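Local coordinates for protein putative cytidylyltransferase (Burkholderia pseudomallei, PDB 5X9Q) that probably catalyses transfer of the adenylyl group of ATP to D-glycero-beta-D-manno-heptose 1-phosphate, giving ADP-heptose and diphosphate in heptose biosynthesis, at residues S54-A59 / E101-V106; K60-C65 / L151-E156; D46-G51 / M94-A99; I22-L27 / I118-P123; N71-V76 / D84-V89. One frame throughout, in Å; residues are numbered along the deposited sequence.

Interaction 1. Residues S54-A59 / E101-V106; sequences SYLADA and ECVDWV
The backbone O of Leu56 lies 3.4 Å from Cys102 SG, yet no hydrogen bond is made. The sulfur sits almost squarely above the peptide joining Leu56 and Ala57, 3.5 Å from Leu56 C and 3.6 Å from Ala57 N, and covers the peptide face. Its chi1 of 64° sets SG between the backbone N and the carbonyl carbon of Cys102, so the thiol leaves the loop heading for the helix. The CB of Leu56 flanks SG at 3.7 Å, and Ala57 CB stands farther off at 4.3 Å. The small alanine lets the backbones come close, with the CA atoms of Ala57 and Cys102 5.5 Å apart. Beside this, Leu56 CD1 meets Val103 CG2 at 4.1 Å, the two branched chains crossing at a slant. Leu97 and Leu100 continue the apolar layer around Leu56, and Val103 rests on Val68 of the central sheet. Helix 50-62 is thereby packed against the turn that leads from helix 90-98 into strand 105-109, in the Rossmann-like alpha/beta core of a nucleotidyltransferase. At the turn's outer side Glu101 forms a salt bridge with Arg19 of the second subunit, while Phe17 of that subunit packs on Ala57. Across the contact, then, cohesion comes from dispersion and from the sulfur's fit on a peptide, without a directional bond.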
# COMPACT_ATOMS: atom_id res chain seq x y z
N SER A 54 7.35 -4.56 1.84
CA SER A 54 8.00 -5.38 2.85
C SER A 54 9.26 -4.65 3.31
O SER A 54 9.54 -4.56 4.50
CB SER A 54 8.37 -6.75 2.28
OG SER A 54 7.22 -7.57 2.16
N TYR A 55 10.00 -4.10 2.36
CA TYR A 55 11.21 -3.36 2.64
C TYR A 55 10.92 -1.99 3.20
O TYR A 55 11.68 -1.53 3.99
CB TYR A 55 12.15 -3.34 1.42
CG TYR A 55 12.55 -2.00 0.89
CD1 TYR A 55 13.49 -1.22 1.51
CD2 TYR A 55 11.96 -1.51 -0.22
CE1 TYR A 55 13.83 0.02 1.02
CE2 TYR A 55 12.30 -0.29 -0.74
CZ TYR A 55 13.22 0.47 -0.11
OH TYR A 55 13.48 1.67 -0.67
N LEU A 56 9.82 -1.37 2.79
CA LEU A 56 9.47 -0.06 3.34
C LEU A 56 9.14 -0.17 4.84
O LEU A 56 9.42 0.74 5.62
CB LEU A 56 8.29 0.55 2.59
CG LEU A 56 8.63 1.27 1.28
CD1 LEU A 56 7.41 2.02 0.75
CD2 LEU A 56 9.80 2.22 1.47
N ALA A 57 8.56 -1.31 5.21
CA ALA A 57 8.16 -1.61 6.59
C ALA A 57 9.35 -1.93 7.48
O ALA A 57 9.44 -1.41 8.59
CB ALA A 57 7.14 -2.75 6.61
N ASP A 58 10.29 -2.71 6.96
CA ASP A 58 11.50 -3.05 7.70
C ASP A 58 12.37 -1.80 7.92
O ASP A 58 12.98 -1.65 8.98
CB ASP A 58 12.30 -4.12 6.96
CG ASP A 58 11.71 -5.51 7.13
OD1 ASP A 58 10.85 -5.69 8.02
OD2 ASP A 58 12.09 -6.42 6.36
N ALA A 59 12.43 -0.91 6.93
CA ALA A 59 13.23 0.30 7.06
C ALA A 59 12.64 1.13 8.19
O ALA A 59 13.38 1.65 9.03
CB ALA A 59 13.25 1.10 5.73
N GLU A 101 1.14 2.77 5.69
CA GLU A 101 1.21 2.94 7.13
C GLU A 101 2.62 3.24 7.62
O GLU A 101 2.80 4.02 8.54
CB GLU A 101 0.71 1.69 7.85
CG GLU A 101 0.68 1.89 9.37
CD GLU A 101 0.00 0.75 10.10
OE1 GLU A 101 -0.05 -0.37 9.55
OE2 GLU A 101 -0.52 0.99 11.22
N CYS A 102 3.62 2.59 7.03
CA CYS A 102 4.95 2.71 7.59
C CYS A 102 5.70 3.97 7.18
O CYS A 102 6.71 4.29 7.80
CB CYS A 102 5.78 1.49 7.22
SG CYS A 102 6.08 1.30 5.48
N VAL A 103 5.23 4.70 6.17
CA VAL A 103 5.93 5.88 5.65
C VAL A 103 5.49 7.11 6.41
O VAL A 103 4.29 7.30 6.62
CB VAL A 103 5.64 6.11 4.11
CG1 VAL A 103 6.19 7.46 3.64
CG2 VAL A 103 6.20 5.01 3.24
N ASP A 104 6.41 7.97 6.81
CA ASP A 104 5.99 9.22 7.46
C ASP A 104 6.03 10.43 6.53
O ASP A 104 5.14 11.27 6.58
CB ASP A 104 6.87 9.50 8.68
CG ASP A 104 6.76 8.41 9.71
OD1 ASP A 104 5.76 8.40 10.47
OD2 ASP A 104 7.66 7.54 9.75
N TRP A 105 7.03 10.51 5.67
CA TRP A 105 7.18 11.69 4.82
C TRP A 105 7.61 11.27 3.43
O TRP A 105 8.48 10.43 3.28
CB TRP A 105 8.20 12.68 5.42
CG TRP A 105 7.87 13.12 6.83
CD1 TRP A 105 8.46 12.70 8.00
CD2 TRP A 105 6.83 14.03 7.21
NE1 TRP A 105 7.87 13.32 9.07
CE2 TRP A 105 6.86 14.13 8.62
CE3 TRP A 105 5.88 14.78 6.50
CZ2 TRP A 105 5.98 14.95 9.33
CZ3 TRP A 105 5.01 15.59 7.21
CH2 TRP A 105 5.07 15.67 8.60
N VAL A 106 7.00 11.87 2.42
CA VAL A 106 7.38 11.60 1.03
C VAL A 106 7.81 12.92 0.37
O VAL A 106 7.06 13.90 0.37
CB VAL A 106 6.22 10.95 0.22
CG1 VAL A 106 6.70 10.54 -1.16
CG2 VAL A 106 5.65 9.74 0.99

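Interaction 2. Residues K60-C65 / L151-E156; sequences KALGAC and LAIPFE
Leu62 CD1 touches two methyl groups, Ile153 CD1 at 3.8 Å and Leu151 CD1 at 4.0 Å. Both approaches are tip to tip: the leucine reaches from the end of helix 50-62 toward the strand, and the two strand side chains reach back. Leu151 and Ile153 alternate with Ala152 along the strand and therefore point to the same side, presenting their CD1 atoms 4.3 Å apart as a shallow seat. In Leu151 the first torsion (chi1 62°) holds CG between the backbone N and the carbonyl carbon, which directs CD1 toward the Leu62 methyl. No polar atom takes part, and Leu62 itself is largely exposed, whereas Ile153 is buried.

One shell out, the strand is fixed by backbone hydrogen bonds of Leu151 with Leu126 and Lys128, and of Ile153 with Lys128. On the helical side the last turn closes where Gly63 N donates to Lys60 O at 3.1 Å, and the chain then runs through Ala64 into strand 65-71. Lys60 NZ forms a salt bridge with Asp104. The end of helix 50-62, in the crossover between strands 38-43 and 65-71, thus reaches the outermost strand 149-153 through one leucine, in the Rossmann-like alpha/beta fold of cytidylyltransferase-like enzymes.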
# COMPACT_ATOMS: atom_id res chain seq x y z
N LYS A 60 11.30 1.20 8.24
CA LYS A 60 10.61 1.93 9.31
C LYS A 60 10.98 1.34 10.67
O LYS A 60 11.19 2.06 11.63
CB LYS A 60 9.08 1.91 9.14
CG LYS A 60 8.32 2.60 10.28
CD LYS A 60 8.82 4.04 10.43
CE LYS A 60 8.19 4.78 11.62
NZ LYS A 60 6.80 5.26 11.43
N ALA A 61 11.07 0.01 10.74
CA ALA A 61 11.38 -0.71 11.97
C ALA A 61 12.80 -0.44 12.49
O ALA A 61 13.09 -0.68 13.67
CB ALA A 61 11.19 -2.21 11.75
N LEU A 62 13.69 0.03 11.61
CA LEU A 62 15.06 0.36 12.01
C LEU A 62 15.14 1.68 12.74
O LEU A 62 16.11 1.92 13.46
CB LEU A 62 15.99 0.42 10.79
CG LEU A 62 16.24 -0.85 9.97
CD1 LEU A 62 17.08 -0.50 8.75
CD2 LEU A 62 16.96 -1.89 10.84
N GLY A 63 14.11 2.52 12.63
CA GLY A 63 14.23 3.86 13.16
C GLY A 63 12.92 4.35 13.72
O GLY A 63 12.03 3.54 13.93
N ALA A 64 12.80 5.64 13.99
CA ALA A 64 11.58 6.22 14.53
C ALA A 64 10.80 7.01 13.47
O ALA A 64 9.70 7.52 13.71
CB ALA A 64 11.90 7.11 15.70
N CYS A 65 11.37 7.13 12.29
CA CYS A 65 10.83 8.05 11.32
C CYS A 65 11.32 7.66 9.93
O CYS A 65 12.52 7.43 9.74
CB CYS A 65 11.28 9.47 11.69
SG CYS A 65 10.82 10.67 10.52
N LEU A 151 22.73 0.87 4.68
CA LEU A 151 22.61 -0.56 4.54
C LEU A 151 21.57 -0.96 3.54
O LEU A 151 20.65 -0.19 3.24
CB LEU A 151 22.33 -1.19 5.90
CG LEU A 151 21.06 -0.83 6.64
CD1 LEU A 151 20.00 -1.92 6.50
CD2 LEU A 151 21.43 -0.57 8.10
N ALA A 152 21.72 -2.16 2.99
CA ALA A 152 20.78 -2.68 2.00
C ALA A 152 19.87 -3.67 2.69
O ALA A 152 20.32 -4.46 3.52
CB ALA A 152 21.53 -3.34 0.86
N ILE A 153 18.60 -3.63 2.41
CA ILE A 153 17.68 -4.55 3.00
C ILE A 153 17.18 -5.30 1.83
O ILE A 153 16.74 -4.72 0.90
CB ILE A 153 16.51 -3.85 3.69
CG1 ILE A 153 16.94 -3.18 4.98
CG2 ILE A 153 15.42 -4.83 4.02
CD1 ILE A 153 15.86 -2.34 5.63
N PRO A 154 17.24 -6.61 1.87
CA PRO A 154 16.78 -7.44 0.75
C PRO A 154 15.30 -7.34 0.61
O PRO A 154 14.66 -7.08 1.56
CB PRO A 154 17.15 -8.83 1.20
CG PRO A 154 17.21 -8.75 2.65
CD PRO A 154 17.82 -7.43 2.92
N PHE A 155 14.79 -7.53 -0.68
CA PHE A 155 13.38 -7.33 -0.97
C PHE A 155 12.42 -8.36 -0.37
O PHE A 155 11.43 -8.00 0.27
CB PHE A 155 13.14 -7.31 -2.49
CG PHE A 155 13.63 -6.07 -3.16
CD1 PHE A 155 13.07 -4.83 -2.86
CD2 PHE A 155 14.65 -6.13 -4.10
CE1 PHE A 155 13.52 -3.68 -3.49
CE2 PHE A 155 15.10 -4.98 -4.73
CZ PHE A 155 14.53 -3.76 -4.42
N GLU A 156 12.71 -9.65 -0.63
CA GLU A 156 11.91 -10.70 -0.09
C GLU A 156 12.85 -11.64 0.55
O GLU A 156 13.74 -12.21 -0.09
CB GLU A 156 11.06 -11.51 -1.09
CG GLU A 156 9.86 -10.75 -1.66
CD GLU A 156 9.05 -11.71 -2.53
OE1 GLU A 156 9.62 -12.27 -3.50
OE2 GLU A 156 7.84 -11.89 -2.23

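Interaction 3. Residues D46-G51 / M94-A99; sequences DILHRG and MALLAA
Leu48 sets one methyl against Leu96 and the other against Leu97 of helix 90-98, directly before His49-Arg50-Gly51-His52, a match to the HxGH signature of nucleotidyltransferases; in relatives that motif binds the nucleotide phosphates, and a similar role is probable here.

The contact between the segments is wholly apolar. Leu48 CD1 lies 3.9 Å from Leu96 CD1, the two side chains sliding past each other in opposite directions. The second branch, Leu48 CD2, is more loosely placed against Leu97 CD2 at 4.3 Å. With chi1 at -82°, CG of Leu48 stands opposite its own carbonyl carbon, and the fork opens toward the helix so that each prong has a different leucine. Leu97 is also in touch with Phe45 and, on the sheet, with Val68 and Val70, which makes it the inner side of the contact.

Polar bonds hold the start of the loop at Asp46. Its OD2 accepts from Ile87 N, and its backbone O from Asn88 ND2. Beyond the loop, Arg50 forms salt bridges with Asp92 and Glu18 of the second subunit, whose His49 packs on Leu96; the leucine contact therefore lies close to the dimer interface.

Ring contacts belong to the motif itself. His49 stacks on His52 and stands at the N-cap of helix 50-62. Its ND1 takes the N-H of Gly51 at the ring edge, in plane, at 3.0 Å, but the N-H...ND1 angle of only 124° makes this a weak bond.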
# COMPACT_ATOMS: atom_id res chain seq x y z
N ASP A 46 7.35 3.09 -9.34
CA ASP A 46 6.36 3.24 -10.44
C ASP A 46 5.11 2.42 -10.16
O ASP A 46 4.01 2.95 -10.10
CB ASP A 46 6.94 2.82 -11.80
CG ASP A 46 6.26 3.54 -12.99
OD1 ASP A 46 5.32 4.33 -12.76
OD2 ASP A 46 6.62 3.26 -14.16
N ILE A 47 5.30 1.11 -10.01
CA ILE A 47 4.24 0.19 -9.58
C ILE A 47 4.66 -0.49 -8.29
O ILE A 47 5.68 -1.17 -8.27
CB ILE A 47 3.93 -0.89 -10.63
CG1 ILE A 47 3.33 -0.24 -11.88
CG2 ILE A 47 2.89 -1.87 -10.11
CD1 ILE A 47 3.25 -1.19 -13.03
N LEU A 48 3.90 -0.27 -7.22
CA LEU A 48 4.21 -0.89 -5.94
C LEU A 48 4.00 -2.38 -6.02
O LEU A 48 2.96 -2.84 -6.51
CB LEU A 48 3.37 -0.33 -4.80
CG LEU A 48 3.76 0.97 -4.13
CD1 LEU A 48 2.81 1.24 -2.98
CD2 LEU A 48 5.14 0.82 -3.57
N HIS A 49 4.96 -3.14 -5.51
CA HIS A 49 4.78 -4.56 -5.36
C HIS A 49 5.14 -4.94 -3.93
O HIS A 49 5.54 -4.09 -3.14
CB HIS A 49 5.63 -5.34 -6.37
CG HIS A 49 7.08 -4.98 -6.34
ND1 HIS A 49 7.92 -5.34 -5.31
CD2 HIS A 49 7.86 -4.36 -7.26
CE1 HIS A 49 9.14 -4.90 -5.56
NE2 HIS A 49 9.13 -4.30 -6.74
N ARG A 50 4.99 -6.22 -3.61
CA ARG A 50 5.15 -6.68 -2.25
C ARG A 50 6.57 -6.49 -1.69
O ARG A 50 6.74 -6.28 -0.49
CB ARG A 50 4.75 -8.15 -2.16
CG ARG A 50 4.71 -8.67 -0.75
CD ARG A 50 4.35 -10.12 -0.72
NE ARG A 50 4.12 -10.54 0.65
CZ ARG A 50 3.47 -11.65 0.98
NH1 ARG A 50 3.00 -12.46 0.04
NH2 ARG A 50 3.32 -11.96 2.27
N GLY A 51 7.58 -6.55 -2.55
CA GLY A 51 8.95 -6.32 -2.13
C GLY A 51 9.16 -4.90 -1.65
O GLY A 51 9.82 -4.66 -0.65
N MET A 94 4.11 9.34 -5.62
CA MET A 94 4.30 9.82 -4.26
C MET A 94 3.05 9.59 -3.41
O MET A 94 3.15 9.23 -2.24
CB MET A 94 4.66 11.30 -4.26
CG MET A 94 6.02 11.57 -4.85
SD MET A 94 6.35 13.32 -5.02
CE MET A 94 6.50 13.84 -3.31
N ALA A 95 1.87 9.80 -4.01
CA ALA A 95 0.62 9.59 -3.28
C ALA A 95 0.46 8.14 -2.79
O ALA A 95 0.03 7.91 -1.64
CB ALA A 95 -0.57 10.01 -4.14
N LEU A 96 0.80 7.17 -3.64
CA LEU A 96 0.72 5.76 -3.25
C LEU A 96 1.57 5.50 -2.03
O LEU A 96 1.11 4.88 -1.08
CB LEU A 96 1.18 4.85 -4.38
CG LEU A 96 0.12 4.16 -5.19
CD1 LEU A 96 -0.38 2.98 -4.40
CD2 LEU A 96 -1.00 5.15 -5.44
N LEU A 97 2.81 5.98 -2.06
CA LEU A 97 3.71 5.82 -0.92
C LEU A 97 3.12 6.43 0.34
O LEU A 97 3.20 5.84 1.43
CB LEU A 97 5.06 6.46 -1.25
CG LEU A 97 5.81 5.62 -2.28
CD1 LEU A 97 6.89 6.39 -3.01
CD2 LEU A 97 6.42 4.42 -1.57
N ALA A 98 2.50 7.60 0.21
CA ALA A 98 1.97 8.27 1.39
C ALA A 98 0.83 7.48 2.02
O ALA A 98 0.59 7.58 3.22
CB ALA A 98 1.51 9.68 1.03
N ALA A 99 0.15 6.66 1.22
CA ALA A 99 -0.98 5.87 1.71
C ALA A 99 -0.51 4.75 2.61
O ALA A 99 -1.32 4.11 3.30
CB ALA A 99 -1.79 5.31 0.55

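Interaction 4. Residues I22-L27 / I118-P123; sequences ITRDAL and IEAVHP
Leu27 and Val121 make the tight half of this contact: Leu27 CD2 comes to 3.6 Å from Val121 CG2, the two side chains lying crosswise, both residues buried. The leucine CG is anti to its backbone nitrogen (chi1 -179°), which carries CD2 off helix 24-30 and onto the valine.

One turn earlier, the packing slackens. Here Arg24 CD merely grazes Ala120 CB at 4.2 Å, on the side nearer solvent. The arginine is extended as far as CD, and the bend at chi3 (-44°) turns NE aside; CD alone stays beside the alanine, while the guanidinium goes on to a salt bridge with Glu111 and a hydrogen bond from NH1 to Ser116 OG.

Each helix is shaped at its end. Thr23 OG1 caps helix 24-30, accepting from Ala26 N at 3.3 Å with an angle of 162°. Helix 115-121 stops at His122, whose positive phi turns the chain; Arg31 NH2 bonds to His122 O there.

Beneath both helices lies the parallel sheet: Leu27 and Val121 share Ile67 of strand 65-71, Leu27 also rests on Val107 and Arg24 on Phe109 of strand 105-109, and Ile118 faces helix 138-145.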
# COMPACT_ATOMS: atom_id res chain seq x y z
N ILE A 22 5.58 16.47 1.24
CA ILE A 22 6.25 17.65 1.68
C ILE A 22 7.35 18.10 0.72
O ILE A 22 7.89 17.33 -0.01
CB ILE A 22 6.81 17.39 3.08
CG1 ILE A 22 7.48 18.60 3.63
CG2 ILE A 22 7.89 16.35 3.08
CD1 ILE A 22 7.46 18.58 5.13
N THR A 23 7.65 19.38 0.74
CA THR A 23 8.72 19.91 -0.09
C THR A 23 10.06 19.85 0.62
O THR A 23 10.13 19.86 1.85
CB THR A 23 8.43 21.37 -0.51
OG1 THR A 23 8.51 22.22 0.64
CG2 THR A 23 7.05 21.48 -1.13
N ARG A 24 11.14 19.79 -0.16
CA ARG A 24 12.48 19.73 0.38
C ARG A 24 12.70 20.84 1.42
O ARG A 24 13.28 20.60 2.48
CB ARG A 24 13.53 19.79 -0.73
CG ARG A 24 14.93 19.99 -0.15
CD ARG A 24 16.04 20.11 -1.18
NE ARG A 24 15.94 19.14 -2.26
CZ ARG A 24 16.95 18.82 -3.06
NH1 ARG A 24 18.15 19.36 -2.87
NH2 ARG A 24 16.77 17.92 -4.03
N ASP A 25 12.24 22.06 1.11
CA ASP A 25 12.44 23.20 2.01
C ASP A 25 11.70 22.98 3.33
O ASP A 25 12.26 23.17 4.41
CB ASP A 25 11.96 24.51 1.37
CG ASP A 25 12.94 25.09 0.38
OD1 ASP A 25 14.16 24.87 0.55
OD2 ASP A 25 12.50 25.77 -0.57
N ALA A 26 10.45 22.56 3.23
CA ALA A 26 9.66 22.29 4.41
C ALA A 26 10.27 21.15 5.24
O ALA A 26 10.37 21.25 6.45
CB ALA A 26 8.25 21.96 4.03
N LEU A 27 10.73 20.09 4.57
CA LEU A 27 11.32 18.97 5.30
C LEU A 27 12.60 19.44 5.97
O LEU A 27 12.92 19.00 7.08
CB LEU A 27 11.58 17.77 4.39
CG LEU A 27 12.18 16.56 5.11
CD1 LEU A 27 11.28 16.09 6.28
CD2 LEU A 27 12.42 15.41 4.16
N ILE A 118 19.58 14.10 0.14
CA ILE A 118 20.08 13.46 1.35
C ILE A 118 20.94 14.39 2.19
O ILE A 118 20.91 14.33 3.43
CB ILE A 118 20.87 12.18 1.02
CG1 ILE A 118 19.88 11.12 0.53
CG2 ILE A 118 21.65 11.67 2.25
CD1 ILE A 118 20.50 9.82 0.12
N GLU A 119 21.67 15.27 1.52
CA GLU A 119 22.50 16.21 2.23
C GLU A 119 21.57 17.13 3.04
O GLU A 119 21.82 17.43 4.22
CB GLU A 119 23.41 16.98 1.24
CG GLU A 119 24.28 18.09 1.86
CD GLU A 119 25.41 18.58 0.91
OE1 GLU A 119 26.11 17.75 0.30
OE2 GLU A 119 25.56 19.81 0.73
N ALA A 120 20.47 17.51 2.41
CA ALA A 120 19.53 18.44 3.01
C ALA A 120 18.74 17.80 4.15
O ALA A 120 18.45 18.42 5.17
CB ALA A 120 18.58 18.99 1.92
N VAL A 121 18.39 16.53 3.98
CA VAL A 121 17.58 15.81 4.93
C VAL A 121 18.40 15.31 6.14
O VAL A 121 17.89 15.23 7.26
CB VAL A 121 16.91 14.61 4.24
CG1 VAL A 121 16.30 13.66 5.27
CG2 VAL A 121 15.85 15.11 3.25
N HIS A 122 19.66 14.95 5.89
CA HIS A 122 20.54 14.49 6.95
C HIS A 122 20.07 13.28 7.76
O HIS A 122 20.09 13.31 9.00
CB HIS A 122 20.86 15.64 7.89
CG HIS A 122 22.11 15.44 8.70
ND1 HIS A 122 23.35 15.85 8.26
CD2 HIS A 122 22.30 14.90 9.92
CE1 HIS A 122 24.26 15.56 9.18
NE2 HIS A 122 23.64 14.98 10.20
N PRO A 123 19.62 12.22 7.08
CA PRO A 123 19.23 10.99 7.79
C PRO A 123 20.30 10.41 8.72
O PRO A 123 21.47 10.58 8.45
CB PRO A 123 18.94 9.99 6.66
CG PRO A 123 19.88 10.42 5.55
CD PRO A 123 19.92 11.93 5.64

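Interaction 5. Residues N71-V76 / D84-V89; sequences NSDASV and DRPINV
Asp84 O stands 3.5 Å from Val76 O, two acceptors brought together without a bond between them; the loop residue is poorly ordered. The same Asp84 O lies 3.7 Å from Val76 CG1, so the end of helix 73-76 is bordered by carbonyl and methyl together. After Arg85, the ring of Pro86 turns toward the helix: its CD touches Val76 CG1 at 3.8 Å, and its CG lies 3.9 Å from Asp73 OD1. The valine reaches the proline because CG1 is anti to the backbone nitrogen (chi1 176°).

Ile87 follows, packed on Ile47. This stretch belongs to the long connection by which the Rossmann-like fold passes from strand 65-71, through helices 73-76 and 90-98, to strand 105-109; Ser72, whose OG accepts from Ser75 N at 3.0 Å, caps the first of those helices. At Asn88 the backbone O receives Arg93 NE.

At Val89, the N-cap of helix 90-98, the Asp73 carboxylate comes across the backbone, with OD1 3.6 Å from Val89 CA and OD2 3.9 Å from Val89 CB. These are packing contacts, and the start of helix 90-98 would probably favour the carboxylate's negative charge. That charge is met by a salt bridge from Asp73 OD1 to Arg93 NH2, with a weak hydrogen bond from Gln90 N to the same oxygen.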
# COMPACT_ATOMS: atom_id res chain seq x y z
N ASN A 71 11.98 10.10 -7.22
CA ASN A 71 12.44 10.73 -8.46
C ASN A 71 11.30 11.43 -9.21
O ASN A 71 10.26 10.81 -9.49
CB ASN A 71 13.07 9.67 -9.37
CG ASN A 71 14.23 8.94 -8.72
OD1 ASN A 71 14.04 8.11 -7.82
ND2 ASN A 71 15.43 9.22 -9.20
N SER A 72 11.54 12.69 -9.58
CA SER A 72 10.64 13.41 -10.49
C SER A 72 10.65 12.72 -11.83
O SER A 72 11.57 11.93 -12.13
CB SER A 72 11.06 14.87 -10.69
OG SER A 72 12.16 14.93 -11.59
N ASP A 73 9.65 13.02 -12.64
CA ASP A 73 9.52 12.37 -13.95
C ASP A 73 10.74 12.66 -14.83
O ASP A 73 11.29 11.73 -15.45
CB ASP A 73 8.24 12.85 -14.64
CG ASP A 73 6.97 12.47 -13.87
OD1 ASP A 73 6.94 11.36 -13.28
OD2 ASP A 73 6.02 13.30 -13.82
N ALA A 74 11.20 13.91 -14.84
CA ALA A 74 12.38 14.27 -15.61
C ALA A 74 13.58 13.48 -15.08
O ALA A 74 14.30 12.84 -15.84
CB ALA A 74 12.64 15.77 -15.51
N SER A 75 13.78 13.53 -13.76
CA SER A 75 14.87 12.82 -13.12
C SER A 75 14.89 11.33 -13.47
O SER A 75 15.95 10.77 -13.75
CB SER A 75 14.80 12.99 -11.60
OG SER A 75 15.68 12.10 -10.94
N VAL A 76 13.73 10.67 -13.43
CA VAL A 76 13.67 9.24 -13.74
C VAL A 76 14.17 9.03 -15.16
O VAL A 76 14.78 8.01 -15.49
CB VAL A 76 12.24 8.69 -13.62
CG1 VAL A 76 12.19 7.24 -14.05
CG2 VAL A 76 11.74 8.85 -12.19
N ASP A 84 12.79 4.36 -18.25
CA ASP A 84 13.17 5.70 -18.58
C ASP A 84 11.98 6.58 -18.30
O ASP A 84 12.14 7.66 -17.72
CB ASP A 84 13.56 5.89 -20.07
CG ASP A 84 14.89 5.22 -20.47
OD1 ASP A 84 15.68 4.73 -19.62
OD2 ASP A 84 15.14 5.22 -21.71
N ARG A 85 10.81 6.12 -18.74
CA ARG A 85 9.55 6.82 -18.57
C ARG A 85 8.59 5.98 -17.74
O ARG A 85 8.09 4.95 -18.19
CB ARG A 85 8.93 7.16 -19.92
CG ARG A 85 9.65 8.27 -20.68
CD ARG A 85 8.71 8.97 -21.64
NE ARG A 85 8.10 10.16 -21.05
CZ ARG A 85 7.30 11.00 -21.70
NH1 ARG A 85 6.79 12.05 -21.07
NH2 ARG A 85 7.00 10.77 -22.97
N PRO A 86 8.36 6.45 -16.52
CA PRO A 86 7.46 5.81 -15.57
C PRO A 86 6.05 6.05 -16.05
O PRO A 86 5.74 7.13 -16.54
CB PRO A 86 7.72 6.57 -14.27
CG PRO A 86 8.15 7.93 -14.72
CD PRO A 86 8.92 7.71 -15.99
N ILE A 87 5.20 5.04 -15.90
CA ILE A 87 3.80 5.15 -16.36
C ILE A 87 2.87 5.97 -15.47
O ILE A 87 1.72 6.23 -15.82
CB ILE A 87 3.18 3.76 -16.58
CG1 ILE A 87 3.01 3.04 -15.24
CG2 ILE A 87 4.03 2.93 -17.53
CD1 ILE A 87 2.11 1.82 -15.31
N ASN A 88 3.38 6.36 -14.31
CA ASN A 88 2.68 7.13 -13.34
C ASN A 88 3.51 8.33 -13.13
O ASN A 88 4.74 8.29 -13.13
CB ASN A 88 2.55 6.35 -12.03
CG ASN A 88 1.31 5.48 -11.99
OD1 ASN A 88 0.22 5.91 -12.37
ND2 ASN A 88 1.46 4.25 -11.53
N VAL A 89 2.80 9.45 -13.00
CA VAL A 89 3.41 10.74 -12.81
C VAL A 89 3.87 10.83 -11.37
O VAL A 89 3.28 10.23 -10.47
CB VAL A 89 2.43 11.89 -13.14
CG1 VAL A 89 2.11 11.89 -14.63
CG2 VAL A 89 1.16 11.76 -12.31

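Helix 50-62 runs through interactions 1, 2 and 3, with its N-terminal loop in interaction 3, its middle in interaction 1 and its end in interaction 2. Interaction 3 is buried, and it joins interaction 1 where Leu56 CD1 meets Leu97 CD2 at 3.5 Å; both also border the second subunit. Interaction 2 lies partly at the surface. Interaction 4, partly buried and about 17 Å from interaction 1 between centres, pairs two other helices and is linked to it by the Val106 and Ile22 backbones. Interaction 5 is at the surface and touches interaction 3 directly; carboxylates and carbonyls enter its contact, whereas the inner ones rely on methyls and sulfur.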